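Putative sulfatase yidJ (Bacteroides fragilis, PDB 2QZU) probably acts as a metal-dependent arylsulfatase, hydrolysing sulfate esters as other members of the sulfatase family do. Local coordinates at residues Thr27-Tyr38 with Pro221-His232; Met82-Ile90 with Pro376-Leu384. All coordinates share one frame; numbering follows the deposited sequence.

Contact 1. Residues Thr27-Tyr38 with Pro221-His232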
loop_
_atom_site.group_PDB
_atom_site.type_symbol
_atom_site.label_atom_id
_atom_site.label_comp_id
_atom_site.label_asym_id
_atom_site.label_seq_id
_atom_site.Cartn_x
_atom_site.Cartn_y
_atom_site.Cartn_z
ATOM N N THR A 27 7.777 -8.292 45.588
ATOM C CA THR A 27 8.175 -8.647 44.225
ATOM C C THR A 27 7.836 -7.444 43.344
ATOM O O THR A 27 6.836 -6.767 43.564
ATOM C CB THR A 27 7.453 -9.920 43.719
ATOM O OG1 THR A 27 6.038 -9.725 43.740
ATOM C CG2 THR A 27 7.809 -11.108 44.600
ATOM N N PRO A 28 8.666 -7.167 42.330
ATOM C CA PRO A 28 8.441 -6.024 41.438
ATOM C C PRO A 28 7.357 -6.130 40.370
ATOM O O PRO A 28 6.885 -7.217 40.040
ATOM C CB PRO A 28 9.814 -5.812 40.822
ATOM C CG PRO A 28 10.291 -7.234 40.644
ATOM C CD PRO A 28 9.913 -7.874 41.973
ATOM N N ASN A 29 6.969 -4.976 39.840
ATOM C CA ASN A 29 5.981 -4.921 38.770
ATOM C C ASN A 29 6.761 -5.155 37.490
ATOM O O ASN A 29 7.990 -5.178 37.501
ATOM C CB ASN A 29 5.336 -3.539 38.701
ATOM C CG ASN A 29 4.711 -3.128 40.009
ATOM O OD1 ASN A 29 5.027 -2.070 40.555
ATOM N ND2 ASN A 29 3.824 -3.966 40.525
ATOM N N LEU A 30 6.045 -5.320 36.387
ATOM C CA LEU A 30 6.684 -5.532 35.101
ATOM C C LEU A 30 5.928 -4.799 34.008
ATOM O O LEU A 30 4.711 -4.929 33.885
ATOM C CB LEU A 30 6.728 -7.027 34.752
ATOM C CG LEU A 30 7.088 -7.396 33.304
ATOM C CD1 LEU A 30 8.539 -7.026 33.001
ATOM C CD2 LEU A 30 6.866 -8.889 33.095
ATOM N N VAL A 31 6.653 -4.003 33.233
ATOM C CA VAL A 31 6.067 -3.299 32.106
ATOM C C VAL A 31 6.925 -3.751 30.932
ATOM O O VAL A 31 8.063 -3.318 30.763
ATOM C CB VAL A 31 6.120 -1.769 32.275
ATOM C CG1 VAL A 31 5.629 -1.090 30.996
ATOM C CG2 VAL A 31 5.240 -1.353 33.455
ATOM N N PHE A 32 6.373 -4.665 30.148
ATOM C CA PHE A 32 7.073 -5.236 29.010
ATOM C C PHE A 32 6.608 -4.536 27.745
ATOM O O PHE A 32 5.468 -4.712 27.302
ATOM C CB PHE A 32 6.760 -6.734 28.956
ATOM C CG PHE A 32 7.615 -7.515 28.001
ATOM C CD1 PHE A 32 7.417 -7.431 26.626
ATOM C CD2 PHE A 32 8.586 -8.385 28.486
ATOM C CE1 PHE A 32 8.179 -8.210 25.745
ATOM C CE2 PHE A 32 9.348 -9.163 27.621
ATOM C CZ PHE A 32 9.142 -9.079 26.248
ATOM N N ILE A 33 7.491 -3.727 27.175
ATOM C CA ILE A 33 7.169 -2.987 25.967
ATOM C C ILE A 33 7.945 -3.533 24.785
ATOM O O ILE A 33 9.147 -3.781 24.879
ATOM C CB ILE A 33 7.515 -1.491 26.122
ATOM C CG1 ILE A 33 6.793 -0.915 27.341
ATOM C CG2 ILE A 33 7.101 -0.728 24.860
ATOM C CD1 ILE A 33 7.167 0.517 27.645
HETATM N N MSE A 34 7.254 -3.742 23.674
HETATM C CA MSE A 34 7.921 -4.225 22.481
HETATM C C MSE A 34 7.307 -3.568 21.262
HETATM O O MSE A 34 6.128 -3.225 21.248
HETATM C CB MSE A 34 7.832 -5.753 22.376
HETATM C CG MSE A 34 6.436 -6.321 22.239
HETATM SE SE MSE A 34 6.483 -8.261 22.084
HETATM C CE MSE A 34 5.128 -8.715 23.390
ATOM N N ALA A 35 8.140 -3.359 20.254
ATOM C CA ALA A 35 7.714 -2.752 19.009
ATOM C C ALA A 35 8.127 -3.771 17.966
ATOM O O ALA A 35 9.276 -4.205 17.935
ATOM C CB ALA A 35 8.438 -1.429 18.788
ATOM N N ASP A 36 7.183 -4.161 17.121
ATOM C CA ASP A 36 7.450 -5.162 16.106
ATOM C C ASP A 36 8.417 -4.707 15.007
ATOM O O ASP A 36 8.386 -3.559 14.563
ATOM C CB ASP A 36 6.111 -5.609 15.499
ATOM C CG ASP A 36 6.232 -6.858 14.658
ATOM O OD1 ASP A 36 6.801 -6.779 13.548
ATOM O OD2 ASP A 36 5.761 -7.923 15.111
ATOM N N GLN A 37 9.295 -5.620 14.593
ATOM C CA GLN A 37 10.234 -5.358 13.507
ATOM C C GLN A 37 11.196 -4.196 13.755
ATOM O O GLN A 37 11.536 -3.453 12.829
ATOM C CB GLN A 37 9.428 -5.120 12.229
ATOM C CG GLN A 37 10.188 -5.290 10.931
ATOM C CD GLN A 37 9.271 -5.747 9.816
ATOM O OE1 GLN A 37 8.696 -6.836 9.883
ATOM N NE2 GLN A 37 9.123 -4.921 8.789
ATOM N N TYR A 38 11.656 -4.071 14.996
ATOM C CA TYR A 38 12.578 -3.006 15.396
ATOM C C TYR A 38 14.027 -3.529 15.430
ATOM O O TYR A 38 14.354 -4.421 16.213
ATOM C CB TYR A 38 12.166 -2.490 16.787
ATOM C CG TYR A 38 12.813 -1.188 17.226
ATOM C CD1 TYR A 38 14.201 -1.056 17.291
ATOM C CD2 TYR A 38 12.029 -0.095 17.597
ATOM C CE1 TYR A 38 14.794 0.138 17.716
ATOM C CE2 TYR A 38 12.612 1.102 18.025
ATOM C CZ TYR A 38 13.994 1.208 18.080
ATOM O OH TYR A 38 14.581 2.383 18.499
ATOM N N PRO A 221 0.833 -6.371 42.985
ATOM C CA PRO A 221 1.773 -6.111 41.893
ATOM C C PRO A 221 1.022 -6.202 40.564
ATOM O O PRO A 221 -0.106 -6.700 40.514
ATOM C CB PRO A 221 2.797 -7.238 42.028
ATOM C CG PRO A 221 2.666 -7.686 43.466
ATOM C CD PRO A 221 1.183 -7.614 43.694
ATOM N N PHE A 222 1.637 -5.717 39.493
ATOM C CA PHE A 222 1.012 -5.805 38.181
ATOM C C PHE A 222 2.042 -6.083 37.096
ATOM O O PHE A 222 3.238 -5.823 37.264
ATOM C CB PHE A 222 0.251 -4.514 37.833
ATOM C CG PHE A 222 1.139 -3.328 37.548
ATOM C CD1 PHE A 222 1.600 -2.518 38.583
ATOM C CD2 PHE A 222 1.497 -3.010 36.239
ATOM C CE1 PHE A 222 2.401 -1.403 38.320
ATOM C CE2 PHE A 222 2.298 -1.897 35.965
ATOM C CZ PHE A 222 2.751 -1.092 37.008
ATOM N N ALA A 223 1.561 -6.642 35.992
ATOM C CA ALA A 223 2.386 -6.934 34.830
ATOM C C ALA A 223 1.585 -6.425 33.643
ATOM O O ALA A 223 0.411 -6.764 33.487
ATOM C CB ALA A 223 2.632 -8.441 34.696
ATOM N N LEU A 224 2.211 -5.595 32.818
ATOM C CA LEU A 224 1.542 -5.055 31.645
ATOM C C LEU A 224 2.427 -5.208 30.422
ATOM O O LEU A 224 3.621 -4.905 30.463
ATOM C CB LEU A 224 1.213 -3.566 31.845
ATOM C CG LEU A 224 0.678 -2.800 30.623
ATOM C CD1 LEU A 224 -0.750 -3.233 30.334
ATOM C CD2 LEU A 224 0.726 -1.293 30.881
ATOM N N VAL A 225 1.845 -5.703 29.340
ATOM C CA VAL A 225 2.573 -5.837 28.090
ATOM C C VAL A 225 1.976 -4.817 27.130
ATOM O O VAL A 225 0.755 -4.690 27.032
ATOM C CB VAL A 225 2.411 -7.241 27.450
ATOM C CG1 VAL A 225 3.055 -7.251 26.069
ATOM C CG2 VAL A 225 3.039 -8.305 28.335
ATOM N N VAL A 226 2.835 -4.069 26.449
ATOM C CA VAL A 226 2.388 -3.100 25.459
ATOM C C VAL A 226 3.132 -3.535 24.195
ATOM O O VAL A 226 4.343 -3.363 24.089
ATOM C CB VAL A 226 2.777 -1.654 25.843
ATOM C CG1 VAL A 226 2.255 -0.684 24.797
ATOM C CG2 VAL A 226 2.198 -1.307 27.208
ATOM N N SER A 227 2.389 -4.121 23.261
ATOM C CA SER A 227 2.940 -4.643 22.015
ATOM C C SER A 227 2.559 -3.757 20.828
ATOM O O SER A 227 1.476 -3.897 20.257
ATOM C CB SER A 227 2.418 -6.070 21.810
ATOM O OG SER A 227 2.904 -6.647 20.613
HETATM N N MSE A 228 3.463 -2.853 20.457
HETATM C CA MSE A 228 3.216 -1.925 19.352
HETATM C C MSE A 228 3.586 -2.527 18.004
HETATM O O MSE A 228 4.511 -3.333 17.907
HETATM C CB MSE A 228 4.000 -0.635 19.581
HETATM C CG MSE A 228 3.608 0.091 20.860
HETATM SE SE MSE A 228 4.768 1.606 21.201
HETATM C CE MSE A 228 3.851 2.342 22.746
ATOM N N ASN A 229 2.866 -2.118 16.964
ATOM C CA ASN A 229 3.096 -2.640 15.622
ATOM C C ASN A 229 4.235 -1.923 14.889
ATOM O O ASN A 229 5.180 -2.568 14.434
ATOM C CB ASN A 229 1.797 -2.589 14.810
ATOM C CG ASN A 229 1.736 -3.675 13.751
ATOM O OD1 ASN A 229 2.713 -3.922 13.049
ATOM N ND2 ASN A 229 0.586 -4.329 13.632
ATOM N N PRO A 230 4.163 -0.585 14.747
ATOM C CA PRO A 230 5.277 0.076 14.053
ATOM C C PRO A 230 6.538 -0.234 14.868
ATOM O O PRO A 230 6.450 -0.439 16.075
ATOM C CB PRO A 230 4.909 1.556 14.133
ATOM C CG PRO A 230 3.399 1.542 14.210
ATOM C CD PRO A 230 3.125 0.386 15.144
ATOM N N PRO A 231 7.726 -0.231 14.238
ATOM C CA PRO A 231 8.046 0.056 12.839
ATOM C C PRO A 231 7.803 -1.053 11.812
ATOM O O PRO A 231 8.462 -1.086 10.776
ATOM C CB PRO A 231 9.512 0.463 12.909
ATOM C CG PRO A 231 10.040 -0.455 13.959
ATOM C CD PRO A 231 8.963 -0.425 15.022
ATOM N N HIS A 232 6.874 -1.959 12.098
ATOM C CA HIS A 232 6.540 -3.022 11.152
ATOM C C HIS A 232 5.880 -2.338 9.954
ATOM O O HIS A 232 5.359 -1.230 10.083
ATOM C CB HIS A 232 5.591 -4.028 11.808
ATOM C CG HIS A 232 5.146 -5.133 10.899
ATOM N ND1 HIS A 232 4.033 -5.029 10.091
ATOM C CD2 HIS A 232 5.643 -6.375 10.696
ATOM C CE1 HIS A 232 3.863 -6.162 9.434
ATOM N NE2 HIS A 232 4.826 -6.996 9.782
#

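Contact 2. Residues Met82-Ile90 with Pro376-Leu384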
loop_
_atom_site.group_PDB
_atom_site.type_symbol
_atom_site.label_atom_id
_atom_site.label_comp_id
_atom_site.label_asym_id
_atom_site.label_seq_id
_atom_site.Cartn_x
_atom_site.Cartn_y
_atom_site.Cartn_z
HETATM N N MSE A 82 7.873 -18.301 21.427
HETATM C CA MSE A 82 9.028 -18.663 22.238
HETATM C C MSE A 82 9.031 -17.812 23.501
HETATM O O MSE A 82 9.326 -18.300 24.591
HETATM C CB MSE A 82 10.319 -18.435 21.447
HETATM C CG MSE A 82 10.676 -19.590 20.532
HETATM SE SE MSE A 82 11.783 -19.070 19.027
HETATM C CE MSE A 82 10.667 -19.782 17.628
ATOM N N LEU A 83 8.703 -16.534 23.351
ATOM C CA LEU A 83 8.666 -15.631 24.492
ATOM C C LEU A 83 7.649 -16.088 25.532
ATOM O O LEU A 83 7.958 -16.183 26.717
ATOM C CB LEU A 83 8.307 -14.212 24.044
ATOM C CG LEU A 83 7.997 -13.240 25.188
ATOM C CD1 LEU A 83 9.247 -13.027 26.036
ATOM C CD2 LEU A 83 7.508 -11.920 24.616
HETATM N N MSE A 84 6.435 -16.383 25.088
HETATM C CA MSE A 84 5.386 -16.788 26.012
HETATM C C MSE A 84 5.577 -18.153 26.679
HETATM O O MSE A 84 5.250 -18.315 27.856
HETATM C CB MSE A 84 4.024 -16.744 25.318
HETATM C CG MSE A 84 3.640 -15.379 24.751
HETATM SE SE MSE A 84 3.871 -13.887 25.988
HETATM C CE MSE A 84 4.089 -12.480 24.671
ATOM N N THR A 85 6.115 -19.122 25.941
ATOM C CA THR A 85 6.309 -20.473 26.468
ATOM C C THR A 85 7.694 -20.779 27.033
ATOM O O THR A 85 7.851 -21.715 27.823
ATOM C CB THR A 85 6.043 -21.540 25.387
ATOM O OG1 THR A 85 7.031 -21.432 24.356
ATOM C CG2 THR A 85 4.663 -21.362 24.778
ATOM N N GLY A 86 8.695 -20.014 26.614
ATOM C CA GLY A 86 10.049 -20.269 27.077
ATOM C C GLY A 86 10.607 -21.534 26.437
ATOM O O GLY A 86 11.582 -22.111 26.922
HETATM N N MSE A 87 9.985 -21.966 25.344
HETATM C CA MSE A 87 10.414 -23.166 24.630
HETATM C C MSE A 87 10.854 -22.809 23.221
HETATM O O MSE A 87 10.394 -21.822 22.650
HETATM C CB MSE A 87 9.271 -24.183 24.549
HETATM C CG MSE A 87 8.734 -24.631 25.905
HETATM SE SE MSE A 87 7.313 -25.950 25.740
HETATM C CE MSE A 87 5.784 -24.829 26.115
ATOM N N TYR A 88 11.751 -23.607 22.654
ATOM C CA TYR A 88 12.191 -23.341 21.296
ATOM C C TYR A 88 11.015 -23.723 20.375
ATOM O O TYR A 88 10.078 -24.385 20.818
ATOM C CB TYR A 88 13.517 -24.075 21.062
ATOM C CG TYR A 88 14.613 -23.415 21.895
ATOM C CD1 TYR A 88 15.086 -22.139 21.567
ATOM C CD2 TYR A 88 15.092 -24.006 23.069
ATOM C CE1 TYR A 88 15.995 -21.467 22.385
ATOM C CE2 TYR A 88 16.002 -23.339 23.897
ATOM C CZ TYR A 88 16.447 -22.068 23.549
ATOM O OH TYR A 88 17.325 -21.392 24.372
ATOM N N PRO A 89 11.034 -23.308 19.093
ATOM C CA PRO A 89 9.929 -23.605 18.169
ATOM C C PRO A 89 9.230 -24.966 18.121
ATOM O O PRO A 89 7.998 -25.014 18.107
ATOM C CB PRO A 89 10.480 -23.170 16.806
ATOM C CG PRO A 89 11.949 -23.283 16.962
ATOM C CD PRO A 89 12.201 -22.787 18.358
ATOM N N ILE A 90 9.976 -26.061 18.095
ATOM C CA ILE A 90 9.330 -27.368 18.043
ATOM C C ILE A 90 8.422 -27.570 19.254
ATOM O O ILE A 90 7.280 -28.020 19.121
ATOM C CB ILE A 90 10.368 -28.506 17.978
ATOM C CG1 ILE A 90 11.302 -28.282 16.784
ATOM C CG2 ILE A 90 9.658 -29.852 17.848
ATOM C CD1 ILE A 90 10.576 -28.134 15.453
ATOM N N PRO A 376 8.361 -23.535 34.923
ATOM C CA PRO A 376 8.046 -24.930 34.602
ATOM C C PRO A 376 9.276 -25.707 34.145
ATOM O O PRO A 376 10.236 -25.128 33.630
ATOM C CB PRO A 376 7.013 -24.804 33.482
ATOM C CG PRO A 376 6.373 -23.482 33.750
ATOM C CD PRO A 376 7.545 -22.618 34.108
ATOM N N GLU A 377 9.239 -27.021 34.334
ATOM C CA GLU A 377 10.339 -27.882 33.922
ATOM C C GLU A 377 10.379 -27.919 32.396
ATOM O O GLU A 377 11.381 -28.306 31.797
ATOM C CB GLU A 377 10.129 -29.296 34.477
ATOM C CG GLU A 377 11.170 -30.315 34.039
ATOM C CD GLU A 377 12.573 -29.947 34.482
ATOM O OE1 GLU A 377 12.799 -29.819 35.705
ATOM O OE2 GLU A 377 13.451 -29.788 33.607
ATOM N N THR A 378 9.284 -27.497 31.774
ATOM C CA THR A 378 9.179 -27.493 30.320
ATOM C C THR A 378 9.941 -26.342 29.656
ATOM O O THR A 378 10.192 -26.377 28.453
ATOM C CB THR A 378 7.695 -27.445 29.876
ATOM O OG1 THR A 378 7.616 -27.608 28.454
ATOM C CG2 THR A 378 7.054 -26.115 30.261
ATOM N N VAL A 379 10.310 -25.326 30.433
ATOM C CA VAL A 379 11.044 -24.184 29.885
ATOM C C VAL A 379 12.465 -24.591 29.472
ATOM O O VAL A 379 13.203 -25.208 30.245
ATOM C CB VAL A 379 11.080 -23.016 30.903
ATOM C CG1 VAL A 379 12.039 -21.925 30.441
ATOM C CG2 VAL A 379 9.676 -22.439 31.055
ATOM N N GLN A 380 12.833 -24.237 28.242
ATOM C CA GLN A 380 14.139 -24.590 27.677
ATOM C C GLN A 380 15.138 -23.449 27.521
ATOM O O GLN A 380 16.342 -23.690 27.418
ATOM C CB GLN A 380 13.948 -25.220 26.294
ATOM C CG GLN A 380 13.036 -26.429 26.250
ATOM C CD GLN A 380 12.827 -26.922 24.828
ATOM O OE1 GLN A 380 12.228 -26.231 23.999
ATOM N NE2 GLN A 380 13.330 -28.118 24.537
ATOM N N THR A 381 14.652 -22.213 27.484
ATOM C CA THR A 381 15.535 -21.067 27.291
ATOM C C THR A 381 16.435 -20.726 28.488
ATOM O O THR A 381 16.247 -21.243 29.592
ATOM C CB THR A 381 14.721 -19.834 26.851
ATOM O OG1 THR A 381 13.753 -19.508 27.855
ATOM C CG2 THR A 381 13.989 -20.134 25.543
ATOM N N PHE A 382 17.419 -19.859 28.256
ATOM C CA PHE A 382 18.382 -19.477 29.292
ATOM C C PHE A 382 17.877 -18.547 30.393
ATOM O O PHE A 382 17.239 -17.532 30.118
ATOM C CB PHE A 382 19.618 -18.816 28.663
ATOM C CG PHE A 382 20.363 -19.689 27.691
ATOM C CD1 PHE A 382 20.051 -19.666 26.332
ATOM C CD2 PHE A 382 21.398 -20.512 28.129
ATOM C CE1 PHE A 382 20.760 -20.449 25.423
ATOM C CE2 PHE A 382 22.112 -21.299 27.229
ATOM C CZ PHE A 382 21.796 -21.267 25.872
ATOM N N ASP A 383 18.170 -18.905 31.643
ATOM C CA ASP A 383 17.806 -18.081 32.791
ATOM C C ASP A 383 19.056 -17.236 33.020
ATOM O O ASP A 383 20.033 -17.701 33.611
ATOM C CB ASP A 383 17.541 -18.939 34.033
ATOM C CG ASP A 383 17.209 -18.105 35.260
ATOM O OD1 ASP A 383 17.539 -16.900 35.278
ATOM O OD2 ASP A 383 16.628 -18.660 36.219
ATOM N N LEU A 384 19.023 -15.998 32.546
ATOM C CA LEU A 384 20.174 -15.111 32.666
ATOM C C LEU A 384 19.962 -14.035 33.726
ATOM O O LEU A 384 20.573 -12.969 33.668
ATOM C CB LEU A 384 20.444 -14.452 31.307
ATOM C CG LEU A 384 20.703 -15.408 30.133
ATOM C CD1 LEU A 384 20.679 -14.646 28.816
ATOM C CD2 LEU A 384 22.035 -16.105 30.331
HETATM O O HOH W 1 11.619 -27.383 21.532
HETATM O O HOH W 2 18.830 -22.805 27.105
#

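Contact 1. Residues Thr27-Tyr38 with Pro221-His232
Strands 29-35 and 222-228 run parallel, their axes 4.7 Å apart and only 8° from alignment, and exchange seven backbone hydrogen bonds from Leu30 N to Phe222 O (3.0 Å) through to Asp36 N to Met228 O (2.9 Å). Side chains alternate between the two faces. Leu30, Phe32 and Met34 share one with Ala223, Val225 and Ser227; there Met34, extended as far as SE and bent at the last torsion, carries CE across to 3.7 Å from CG1 of Val225. Small Ala223 and Ser227 lie beside the larger Leu30 and Met34. On the other face lie Val31, Ile33 and Ala35 with Leu224, Val226 and Met228, the last three packing against helix 200-213.

At the N-terminal ends, Phe222 places CG between its backbone N and carbonyl carbon (chi1 71°), which swings the ring beside the first strand. CB of Asn29 sits over one ring face, 3.9 Å from the centroid, while CG2 of Val31 touches CE2 of the same ring.

Beyond the C-terminal ends the chains turn into loops. A type II turn from Ala35 to Tyr38, with Gln37 at positive phi, meets the cis-proline Pro231, whose CD lies 3.2 Å from Asp36 O and also packs against CB of Ala35 and the ring of Tyr38. Asp36 and His232 run side by side, carboxylate and imidazole nearly perpendicular (84°), with OD1 of Asp36 3.1 Å from His232 CD2. Asp36 OD2 is held by salt bridges to Arg80 and Lys132. The pair belongs to the central sheet of an alkaline phosphatase-like alpha/beta fold, whose active site lies at the C-terminal strand ends, consistent with a sulfatase site here.

Contact 2. Residues Met82-Ile90 with Pro376-Leu384
Helix 76-85 ends at Gly86, and this helix exit is docked on the loop 376-384 through the glycine's carbonyl. Positive phi (72°) suits glycine here, and so does the close packing that puts Gly86 CA 4.2 Å from CG1 of Val379. The carbonyl oxygen of Gly86 is gripped twice, by Gln380 N (2.8 Å) and Thr381 N (3.1 Å), which approach from opposite faces of the carbonyl plane. Gln380 also bonds in the other direction: its side chain, extended beyond CG (chi2 176°), brings OE1 to Tyr88 N at 3.0 Å, satisfying the amide just before helix 89-92, and a water may donate to OE1 as well. NE2 of Gln380 bonds to Thr472 O.

The Tyr88 ring lies across the same loop. CG2 of Thr381 stands over one face, 4.1 Å from the centroid, and Gln380 O comes to the ring edge, while Thr381 OG1 is held by Ala359 O. A second water donates a hydrogen bond to Gln380 O and rests over the face of the Phe382 ring. Alongside, SE of Met87 lies 3.2 Å from OG1 of Thr378. Thr85 OG1, itself hydrogen-bonded to Gly81 O, accepts from Met87 N, an ST turn at the glycine-terminated end of the helix.

In the fold
The two contacts, whose centres are 18 Å apart, meet through helix 76-85. Its Leu83 and Met84, from the 82-90 segment of contact 2, pack on the sheet face of contact 1: Leu83 CD2 is 3.7 Å from Phe32 CZ, and the CE atoms of Met84 and Met34 are 4.1 Å apart. The same helix carries Arg80, one of the salt-bridge partners of Asp36, and begins at Ser76, the residue predicted to become 3-oxoalanine but unmodified in this structure. Contact 1 would then supply strand ends at the probable active site, whereas contact 2 fastens the far end of the helix to the loop 376-384.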